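Local coordinates for glycosyl hydrolase family 2, TIM barrel domain protein (Parabacteroides merdae ATCC 43184, PDB 6DXU), which probably hydrolyses beta-glucuronides, releasing glucuronic acid, as a glycoside hydrolase family 2 beta-glucuronidase of a human gut bacterium, at residues W37-D43 with P90-T95; G116-Y122 with L164-N170. All blocks are in the same frame, centred on the assembly; numbering follows the deposited sequence.

How the interactions relate
From the N terminus, strand 37-41 comes first; the chain then passes helix 48-51 and edge strand 66-68 before strand 90-97 returns antiparallel to it, so interaction 1 closes a loop of 46 residues. Interaction 2 opens later, at strand 118-123, and closes when strand 162-169 comes back after strands 126-132 and 138-141 and helix 143-150. The two loops follow in series and neither nests in nor crosses the other. Their second strands, 90-97 and 162-169, are neighbours, probably hydrogen-bonded from G91 N to C168 O and from Y93 N to I166 O. Together the pairs form the middle of one six-stranded antiparallel sheet of the sugar-binding domain.

Interaction 1: residues W37-D43 with P90-T95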
ATOM      1  N   TRP D  37      -9.489 -29.299 -18.720  1.00 18.40           N
ATOM      2  CA  TRP D  37      -9.701 -28.070 -17.970  1.00 18.46           C
ATOM      3  C   TRP D  37     -11.091 -28.060 -17.353  1.00 20.76           C
ATOM      4  O   TRP D  37     -12.019 -28.682 -17.874  1.00 18.45           O
ATOM      5  CB  TRP D  37      -9.539 -26.842 -18.869  1.00 18.14           C
ATOM      6  CG  TRP D  37      -8.109 -26.548 -19.237  1.00 18.50           C
ATOM      7  CD1 TRP D  37      -7.423 -27.031 -20.311  1.00 20.77           C
ATOM      8  CD2 TRP D  37      -7.214 -25.664 -18.550  1.00 17.92           C
ATOM      9  NE1 TRP D  37      -6.145 -26.525 -20.323  1.00 21.37           N
ATOM     10  CE2 TRP D  37      -5.992 -25.674 -19.258  1.00 22.87           C
ATOM     11  CE3 TRP D  37      -7.321 -24.877 -17.398  1.00 17.77           C
ATOM     12  CZ2 TRP D  37      -4.886 -24.919 -18.859  1.00 18.74           C
ATOM     13  CZ3 TRP D  37      -6.220 -24.126 -16.996  1.00 19.50           C
ATOM     14  CH2 TRP D  37      -5.021 -24.151 -17.721  1.00 18.85           C
ATOM     15  N   GLU D  38     -11.227 -27.333 -16.249  1.00 18.24           N
ATOM     16  CA  GLU D  38     -12.528 -27.023 -15.677  1.00 20.26           C
ATOM     17  C   GLU D  38     -12.671 -25.522 -15.499  1.00 21.45           C
ATOM     18  O   GLU D  38     -11.696 -24.813 -15.225  1.00 18.50           O
ATOM     19  CB  GLU D  38     -12.720 -27.723 -14.352  1.00 22.27           C
ATOM     20  CG  GLU D  38     -12.730 -29.234 -14.473  1.00 24.01           C
ATOM     21  CD  GLU D  38     -12.718 -29.895 -13.112  1.00 38.84           C
ATOM     22  OE1 GLU D  38     -13.798 -30.313 -12.649  1.00 42.42           O
ATOM     23  OE2 GLU D  38     -11.633 -29.964 -12.490  1.00 41.77           O
ATOM     24  N   TYR D  39     -13.909 -25.049 -15.614  1.00 19.02           N
ATOM     25  CA  TYR D  39     -14.219 -23.628 -15.618  1.00 18.85           C
ATOM     26  C   TYR D  39     -15.252 -23.334 -14.539  1.00 20.25           C
ATOM     27  O   TYR D  39     -16.233 -24.075 -14.397  1.00 18.95           O
ATOM     28  CB  TYR D  39     -14.769 -23.205 -16.982  1.00 17.81           C
ATOM     29  CG  TYR D  39     -15.526 -21.893 -16.981  1.00 20.30           C
ATOM     30  CD1 TYR D  39     -14.885 -20.710 -16.670  1.00 18.09           C
ATOM     31  CD2 TYR D  39     -16.871 -21.836 -17.320  1.00 20.33           C
ATOM     32  CE1 TYR D  39     -15.567 -19.506 -16.666  1.00 18.71           C
ATOM     33  CE2 TYR D  39     -17.558 -20.632 -17.333  1.00 21.59           C
ATOM     34  CZ  TYR D  39     -16.889 -19.469 -17.002  1.00 22.04           C
ATOM     35  OH  TYR D  39     -17.536 -18.252 -16.992  1.00 29.13           O
ATOM     36  N   LEU D  40     -15.043 -22.248 -13.795  1.00 16.13           N
ATOM     37  CA  LEU D  40     -16.015 -21.777 -12.812  1.00 17.70           C
ATOM     38  C   LEU D  40     -16.358 -20.323 -13.122  1.00 17.74           C
ATOM     39  O   LEU D  40     -15.480 -19.453 -13.095  1.00 18.22           O
ATOM     40  CB  LEU D  40     -15.479 -21.895 -11.385  1.00 17.07           C
ATOM     41  CG  LEU D  40     -16.459 -21.381 -10.321  1.00 19.44           C
ATOM     42  CD1 LEU D  40     -17.639 -22.364 -10.200  1.00 19.44           C
ATOM     43  CD2 LEU D  40     -15.780 -21.236  -8.989  1.00 18.09           C
ATOM     44  N   LYS D  41     -17.628 -20.058 -13.419  1.00 16.63           N
ATOM     45  CA  LYS D  41     -18.098 -18.686 -13.532  1.00 20.68           C
ATOM     46  C   LYS D  41     -18.180 -18.079 -12.135  1.00 21.33           C
ATOM     47  O   LYS D  41     -18.849 -18.623 -11.252  1.00 27.41           O
ATOM     48  CB  LYS D  41     -19.458 -18.647 -14.224  1.00 23.75           C
ATOM     49  CG  LYS D  41     -20.102 -17.255 -14.312  1.00 31.85           C
ATOM     50  CD  LYS D  41     -21.568 -17.358 -14.779  1.00 33.74           C
ATOM     51  CE  LYS D  41     -22.356 -16.040 -14.657  1.00 30.68           C
ATOM     52  NZ  LYS D  41     -22.620 -15.614 -13.231  1.00 36.70           N
ATOM     53  N   GLY D  42     -17.468 -16.994 -11.911  1.00 19.46           N
ATOM     54  CA  GLY D  42     -17.478 -16.348 -10.612  1.00 19.34           C
ATOM     55  C   GLY D  42     -16.164 -16.547  -9.877  1.00 19.84           C
ATOM     56  O   GLY D  42     -15.285 -17.299 -10.293  1.00 20.09           O
ATOM     57  N   ASP D  43     -16.051 -15.869  -8.743  1.00 21.10           N
ATOM     58  CA  ASP D  43     -14.779 -15.834  -8.043  1.00 18.41           C
ATOM     59  C   ASP D  43     -14.688 -16.933  -6.988  1.00 19.98           C
ATOM     60  O   ASP D  43     -15.693 -17.466  -6.519  1.00 21.22           O
ATOM     61  CB  ASP D  43     -14.588 -14.470  -7.393  1.00 19.63           C
ATOM     62  CG  ASP D  43     -13.161 -13.965  -7.484  1.00 26.73           C
ATOM     63  OD1 ASP D  43     -12.262 -14.704  -7.945  1.00 20.40           O
ATOM     64  OD2 ASP D  43     -12.930 -12.810  -7.066  1.00 26.15           O
ATOM     65  N   PRO D  90     -15.351 -11.993 -12.855  1.00 18.59           N
ATOM     66  CA  PRO D  90     -14.273 -12.976 -12.741  1.00 17.12           C
ATOM     67  C   PRO D  90     -14.740 -14.399 -13.030  1.00 17.00           C
ATOM     68  O   PRO D  90     -15.914 -14.755 -12.915  1.00 17.97           O
ATOM     69  CB  PRO D  90     -13.821 -12.834 -11.280  1.00 20.48           C
ATOM     70  CG  PRO D  90     -15.043 -12.345 -10.559  1.00 19.80           C
ATOM     71  CD  PRO D  90     -15.779 -11.465 -11.543  1.00 18.53           C
ATOM     72  N   GLY D  91     -13.779 -15.215 -13.434  1.00 15.24           N
ATOM     73  CA  GLY D  91     -14.014 -16.635 -13.605  1.00 17.77           C
ATOM     74  C   GLY D  91     -12.690 -17.344 -13.494  1.00 18.18           C
ATOM     75  O   GLY D  91     -11.629 -16.740 -13.680  1.00 19.09           O
ATOM     76  N   TRP D  92     -12.752 -18.629 -13.178  1.00 15.79           N
ATOM     77  CA  TRP D  92     -11.545 -19.389 -12.902  1.00 13.76           C
ATOM     78  C   TRP D  92     -11.428 -20.596 -13.824  1.00 15.84           C
ATOM     79  O   TRP D  92     -12.430 -21.189 -14.220  1.00 17.41           O
ATOM     80  CB  TRP D  92     -11.536 -19.865 -11.470  1.00 14.82           C
ATOM     81  CG  TRP D  92     -11.169 -18.801 -10.465  1.00 15.37           C
ATOM     82  CD1 TRP D  92     -11.994 -17.838  -9.940  1.00 15.68           C
ATOM     83  CD2 TRP D  92      -9.890 -18.619  -9.852  1.00 18.10           C
ATOM     84  NE1 TRP D  92     -11.299 -17.066  -9.023  1.00 15.33           N
ATOM     85  CE2 TRP D  92     -10.009 -17.536  -8.943  1.00 17.97           C
ATOM     86  CE3 TRP D  92      -8.657 -19.280  -9.964  1.00 18.42           C
ATOM     87  CZ2 TRP D  92      -8.943 -17.093  -8.176  1.00 17.64           C
ATOM     88  CZ3 TRP D  92      -7.597 -18.835  -9.187  1.00 17.40           C
ATOM     89  CH2 TRP D  92      -7.746 -17.751  -8.312  1.00 16.70           C
ATOM     90  N   TYR D  93     -10.182 -20.978 -14.124  1.00 15.45           N
ATOM     91  CA  TYR D  93      -9.883 -22.219 -14.828  1.00 14.03           C
ATOM     92  C   TYR D  93      -8.899 -23.019 -13.990  1.00 17.14           C
ATOM     93  O   TYR D  93      -8.018 -22.448 -13.358  1.00 17.47           O
ATOM     94  CB  TYR D  93      -9.243 -21.957 -16.214  1.00 14.65           C
ATOM     95  CG  TYR D  93     -10.108 -21.177 -17.171  1.00 14.95           C
ATOM     96  CD1 TYR D  93     -10.946 -21.829 -18.063  1.00 15.82           C
ATOM     97  CD2 TYR D  93     -10.063 -19.788 -17.200  1.00 15.83           C
ATOM     98  CE1 TYR D  93     -11.743 -21.117 -18.957  1.00 16.99           C
ATOM     99  CE2 TYR D  93     -10.845 -19.064 -18.084  1.00 15.59           C
ATOM    100  CZ  TYR D  93     -11.679 -19.738 -18.969  1.00 17.35           C
ATOM    101  OH  TYR D  93     -12.464 -19.043 -19.859  1.00 16.99           O
ATOM    102  N   LYS D  94      -9.012 -24.341 -14.008  1.00 16.00           N
ATOM    103  CA  LYS D  94      -7.994 -25.144 -13.347  1.00 15.21           C
ATOM    104  C   LYS D  94      -7.710 -26.395 -14.160  1.00 18.85           C
ATOM    105  O   LYS D  94      -8.598 -26.946 -14.813  1.00 18.47           O
ATOM    106  CB  LYS D  94      -8.391 -25.543 -11.915  1.00 20.31           C
ATOM    107  CG  LYS D  94      -9.586 -26.469 -11.822  1.00 26.13           C
ATOM    108  CD  LYS D  94      -9.988 -26.710 -10.353  1.00 25.02           C
ATOM    109  CE  LYS D  94     -11.166 -27.680 -10.289  1.00 31.36           C
ATOM    110  NZ  LYS D  94     -11.600 -27.953  -8.882  1.00 37.53           N
ATOM    111  N   THR D  95      -6.454 -26.840 -14.095  1.00 19.90           N
ATOM    112  CA  THR D  95      -6.027 -28.094 -14.704  1.00 18.83           C
ATOM    113  C   THR D  95      -4.929 -28.679 -13.823  1.00 20.34           C
ATOM    114  O   THR D  95      -4.393 -28.011 -12.932  1.00 18.73           O
ATOM    115  CB  THR D  95      -5.541 -27.894 -16.152  1.00 22.05           C
ATOM    116  OG1 THR D  95      -5.457 -29.160 -16.831  1.00 24.01           O
ATOM    117  CG2 THR D  95      -4.169 -27.216 -16.194  1.00 19.80           C
TER
HETATM  118  O   HOH W   1     -13.783 -29.830  -9.686  1.00 38.42           O
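W37 lays its six-membered ring under T95, whose CG2 sits 3.6 Å from the centroid of that W37 ring, a CH-pi contact 15° off the normal. With CG beside the backbone N (chi1 -73°), the indole also brings CE3 to 3.7 Å from Y93 CB. On this packed face the Y39 and Y93 rings meet obliquely, planes 35° apart, with Y39 CD1 over one face of Y93; H72 lies against both tyrosines, and Y93 OH is hydrogen-bonded to H72 ND1 and to the backbone N of L190. Between the strands run paired backbone bonds, E38 with K94 and L40 with W92, in an antiparallel ladder.

Where the strand ends, G42 N reaches P90 O at 2.9 Å in a bent bond. D43 then turns back to the edge of the W92 indole: NE1 of W92 donates to OD1 of D43 at 2.8 Å, nearly in the ring plane, while OD2 of D43 pairs with R167.

L40 and W92, on the opposite face, are buried too; the looser, watery part is E38 and K94 beside them. These two cross without a salt bridge: K94 NZ stays 4.1 Å from E38 OE2, and a water joins NZ to OE1 of E38. W65 adds a cation-pi contact to K94. The polar chemistry thus differs along one face: W92 and D43 bond directly and near the ring plane, whereas the charges of E38 and K94 are linked through water.

Interaction 2: residues G116-Y122 with L164-N170; sequences GQKTDVY and LSIRCDN
T119 and I166 touch through their methyl branches within an antiparallel pair of strands in the sheet of the family 2 sugar-binding domain. Each CG2 lies anti to its own backbone N, and T119 CG2 comes 3.5 Å from I166 CG2. Further along this buried face V121 uses its CG1 branch, likewise trans to N (chi1 -177°), to meet L164 CD1 at 3.8 Å; L110 packs on V121 and L164, F112 on V121 and I166. T119 OG1 lies 3.7 Å from C168 SG.

The opposite face is polar. R167, CG anti to N and extended to NE, carries its guanidinium alongside P90 and W92 of strand 90-97. There NH1 forms a long salt bridge with D169 OD2 (3.3 Å), meeting it from above the carboxylate plane, while NH2 pairs with D43; D169 OD1 is hydrogen-bonded to S171 OG. A water at the guanidinium edge accepts from R167 NH1, and its oxygen lies 2.7 Å from D120 OD2, linking charges whose atoms do not touch; D120 OD1 is bound to H127. K118 bends at its last torsion (chi4 81°), and two waters carry NZ to O and OD2 of D169; NZ also makes a salt bridge with D173, a sodium ligand. Y122 turns its ring edge to S165 O, near the ring plane, and the backbone N of Y122 meets that carbonyl almost straight on.

At the far end a cis peptide precedes Q117, and D169 O receives two N-H groups: K118 N at 2.9 Å, nearly linear at 173°, and Q117 N from above the carbonyl plane.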
ATOM      1  N   GLY D 116      -8.831 -12.532 -21.673  1.00 20.17           N
ATOM      2  CA  GLY D 116      -9.600 -11.332 -21.344  1.00 20.47           C
ATOM      3  C   GLY D 116     -10.127 -11.336 -19.916  1.00 18.69           C
ATOM      4  O   GLY D 116     -10.666 -12.346 -19.454  1.00 19.37           O
ATOM      5  N   GLN D 117      -9.984 -10.201 -19.225  1.00 18.94           N
ATOM      6  CA  GLN D 117      -9.219  -9.020 -19.627  1.00 16.53           C
ATOM      7  C   GLN D 117      -8.031  -8.826 -18.667  1.00 17.84           C
ATOM      8  O   GLN D 117      -6.934  -8.434 -19.064  1.00 19.57           O
ATOM      9  CB  GLN D 117     -10.105  -7.768 -19.613  1.00 17.86           C
ATOM     10  CG  GLN D 117     -11.260  -7.801 -20.637  1.00 17.39           C
ATOM     11  CD  GLN D 117     -10.763  -7.694 -22.069  1.00 20.51           C
ATOM     12  OE1 GLN D 117      -9.861  -6.912 -22.364  1.00 21.20           O
ATOM     13  NE2 GLN D 117     -11.358  -8.471 -22.966  1.00 16.99           N
ATOM     14  N   LYS D 118      -8.286  -9.079 -17.386  1.00 16.63           N
ATOM     15  CA  LYS D 118      -7.264  -9.117 -16.353  1.00 18.44           C
ATOM     16  C   LYS D 118      -7.083 -10.571 -15.943  1.00 20.74           C
ATOM     17  O   LYS D 118      -8.063 -11.246 -15.607  1.00 21.80           O
ATOM     18  CB  LYS D 118      -7.667  -8.272 -15.145  1.00 17.15           C
ATOM     19  CG  LYS D 118      -7.984  -6.803 -15.470  1.00 18.01           C
ATOM     20  CD  LYS D 118      -8.063  -5.972 -14.172  1.00 19.69           C
ATOM     21  CE  LYS D 118      -8.482  -4.530 -14.474  1.00 22.80           C
ATOM     22  NZ  LYS D 118      -9.967  -4.397 -14.655  1.00 24.45           N
ATOM     23  N   THR D 119      -5.847 -11.054 -15.978  1.00 17.99           N
ATOM     24  CA  THR D 119      -5.582 -12.462 -15.726  1.00 18.80           C
ATOM     25  C   THR D 119      -4.552 -12.589 -14.612  1.00 18.66           C
ATOM     26  O   THR D 119      -3.596 -11.816 -14.554  1.00 18.91           O
ATOM     27  CB  THR D 119      -5.085 -13.167 -17.016  1.00 17.60           C
ATOM     28  OG1 THR D 119      -6.056 -12.996 -18.058  1.00 16.37           O
ATOM     29  CG2 THR D 119      -4.854 -14.658 -16.780  1.00 16.02           C
ATOM     30  N   ASP D 120      -4.769 -13.549 -13.712  1.00 17.81           N
ATOM     31  CA  ASP D 120      -3.815 -13.874 -12.662  1.00 18.16           C
ATOM     32  C   ASP D 120      -3.578 -15.377 -12.687  1.00 16.57           C
ATOM     33  O   ASP D 120      -4.522 -16.159 -12.810  1.00 18.65           O
ATOM     34  CB  ASP D 120      -4.309 -13.406 -11.280  1.00 18.24           C
ATOM     35  CG  ASP D 120      -4.302 -11.894 -11.157  1.00 25.15           C
ATOM     36  OD1 ASP D 120      -3.226 -11.324 -10.881  1.00 24.85           O
ATOM     37  OD2 ASP D 120      -5.354 -11.273 -11.401  1.00 25.48           O
ATOM     38  N   VAL D 121      -2.315 -15.777 -12.550  1.00 18.44           N
ATOM     39  CA  VAL D 121      -1.893 -17.151 -12.778  1.00 17.18           C
ATOM     40  C   VAL D 121      -1.286 -17.692 -11.500  1.00 17.22           C
ATOM     41  O   VAL D 121      -0.420 -17.041 -10.907  1.00 16.95           O
ATOM     42  CB  VAL D 121      -0.872 -17.213 -13.928  1.00 19.28           C
ATOM     43  CG1 VAL D 121      -0.479 -18.654 -14.239  1.00 16.39           C
ATOM     44  CG2 VAL D 121      -1.448 -16.526 -15.131  1.00 17.47           C
ATOM     45  N   TYR D 122      -1.687 -18.913 -11.115  1.00 16.15           N
ATOM     46  CA  TYR D 122      -1.206 -19.537  -9.886  1.00 17.58           C
ATOM     47  C   TYR D 122      -0.659 -20.927 -10.165  1.00 18.77           C
ATOM     48  O   TYR D 122      -1.276 -21.718 -10.889  1.00 18.29           O
ATOM     49  CB  TYR D 122      -2.316 -19.663  -8.846  1.00 15.36           C
ATOM     50  CG  TYR D 122      -2.868 -18.350  -8.405  1.00 18.44           C
ATOM     51  CD1 TYR D 122      -3.840 -17.713  -9.152  1.00 18.38           C
ATOM     52  CD2 TYR D 122      -2.401 -17.728  -7.234  1.00 20.51           C
ATOM     53  CE1 TYR D 122      -4.354 -16.493  -8.748  1.00 21.53           C
ATOM     54  CE2 TYR D 122      -2.920 -16.513  -6.822  1.00 23.82           C
ATOM     55  CZ  TYR D 122      -3.895 -15.902  -7.596  1.00 24.30           C
ATOM     56  OH  TYR D 122      -4.429 -14.694  -7.218  1.00 32.43           O
ATOM     57  N   LEU D 164      -2.449 -25.942 -11.903  1.00 18.84           N
ATOM     58  CA  LEU D 164      -2.392 -24.631 -12.520  1.00 17.41           C
ATOM     59  C   LEU D 164      -3.793 -24.060 -12.418  1.00 17.84           C
ATOM     60  O   LEU D 164      -4.751 -24.693 -12.872  1.00 16.55           O
ATOM     61  CB  LEU D 164      -1.949 -24.745 -13.988  1.00 15.29           C
ATOM     62  CG  LEU D 164      -2.014 -23.470 -14.825  1.00 17.56           C
ATOM     63  CD1 LEU D 164      -1.102 -22.404 -14.257  1.00 19.54           C
ATOM     64  CD2 LEU D 164      -1.656 -23.758 -16.298  1.00 19.56           C
ATOM     65  N   SER D 165      -3.920 -22.886 -11.807  1.00 15.80           N
ATOM     66  CA  SER D 165      -5.210 -22.236 -11.647  1.00 17.60           C
ATOM     67  C   SER D 165      -5.063 -20.834 -12.201  1.00 18.11           C
ATOM     68  O   SER D 165      -4.080 -20.147 -11.905  1.00 16.00           O
ATOM     69  CB  SER D 165      -5.646 -22.188 -10.164  1.00 19.29           C
ATOM     70  OG  SER D 165      -5.506 -23.476  -9.568  1.00 17.40           O
ATOM     71  N   ILE D 166      -6.033 -20.409 -13.006  1.00 18.53           N
ATOM     72  CA  ILE D 166      -5.950 -19.136 -13.709  1.00 14.65           C
ATOM     73  C   ILE D 166      -7.262 -18.406 -13.484  1.00 17.75           C
ATOM     74  O   ILE D 166      -8.337 -18.970 -13.700  1.00 17.24           O
ATOM     75  CB  ILE D 166      -5.687 -19.330 -15.215  1.00 17.79           C
ATOM     76  CG1 ILE D 166      -4.326 -20.013 -15.435  1.00 17.04           C
ATOM     77  CG2 ILE D 166      -5.752 -17.978 -15.924  1.00 15.34           C
ATOM     78  CD1 ILE D 166      -4.058 -20.509 -16.900  1.00 12.58           C
ATOM     79  N   ARG D 167      -7.174 -17.168 -13.026  1.00 15.30           N
ATOM     80  CA  ARG D 167      -8.337 -16.316 -12.860  1.00 17.02           C
ATOM     81  C   ARG D 167      -8.354 -15.327 -14.014  1.00 17.27           C
ATOM     82  O   ARG D 167      -7.350 -14.657 -14.265  1.00 17.78           O
ATOM     83  CB  ARG D 167      -8.271 -15.587 -11.509  1.00 14.10           C
ATOM     84  CG  ARG D 167      -9.470 -14.671 -11.197  1.00 17.02           C
ATOM     85  CD  ARG D 167      -9.142 -13.854  -9.921  1.00 17.57           C
ATOM     86  NE  ARG D 167     -10.283 -13.135  -9.351  1.00 19.53           N
ATOM     87  CZ  ARG D 167     -10.611 -11.877  -9.646  1.00 22.96           C
ATOM     88  NH1 ARG D 167      -9.918 -11.199 -10.551  1.00 19.25           N
ATOM     89  NH2 ARG D 167     -11.637 -11.292  -9.031  1.00 18.74           N
ATOM     90  N   CYS D 168      -9.472 -15.261 -14.735  1.00 17.62           N
ATOM     91  CA  CYS D 168      -9.672 -14.244 -15.757  1.00 15.13           C
ATOM     92  C   CYS D 168     -10.831 -13.360 -15.334  1.00 18.70           C
ATOM     93  O   CYS D 168     -11.789 -13.826 -14.717  1.00 20.68           O
ATOM     94  CB  CYS D 168      -9.967 -14.848 -17.157  1.00 16.59           C
ATOM     95  SG  CYS D 168      -8.570 -15.708 -17.884  1.00 19.30           S
ATOM     96  N   ASP D 169     -10.753 -12.080 -15.684  1.00 18.20           N
ATOM     97  CA  ASP D 169     -11.712 -11.111 -15.174  1.00 20.08           C
ATOM     98  C   ASP D 169     -12.008 -10.109 -16.279  1.00 16.73           C
ATOM     99  O   ASP D 169     -11.110  -9.389 -16.725  1.00 18.21           O
ATOM    100  CB  ASP D 169     -11.131 -10.430 -13.915  1.00 17.68           C
ATOM    101  CG  ASP D 169     -12.130  -9.535 -13.186  1.00 26.25           C
ATOM    102  OD1 ASP D 169     -13.260  -9.358 -13.651  1.00 28.56           O
ATOM    103  OD2 ASP D 169     -11.767  -9.002 -12.109  1.00 34.88           O
ATOM    104  N   ASN D 170     -13.247 -10.076 -16.744  1.00 17.13           N
ATOM    105  CA  ASN D 170     -13.671  -9.030 -17.665  1.00 16.92           C
ATOM    106  C   ASN D 170     -14.703  -8.118 -17.017  1.00 17.16           C
ATOM    107  O   ASN D 170     -15.608  -7.629 -17.690  1.00 18.63           O
ATOM    108  CB  ASN D 170     -14.186  -9.616 -18.990  1.00 17.73           C
ATOM    109  CG  ASN D 170     -15.514 -10.359 -18.846  1.00 17.74           C
ATOM    110  OD1 ASN D 170     -15.784 -10.978 -17.817  1.00 18.39           O
ATOM    111  ND2 ASN D 170     -16.337 -10.322 -19.898  1.00 17.76           N
TER
HETATM  112  O   HOH W   2      -7.825 -11.803 -12.456  1.00 18.26           O
HETATM  113  O   HOH W   3     -11.671  -6.376 -16.211  1.00 22.56           O
HETATM  114  O   HOH W   4     -11.229  -6.190 -12.659  1.00 30.34           O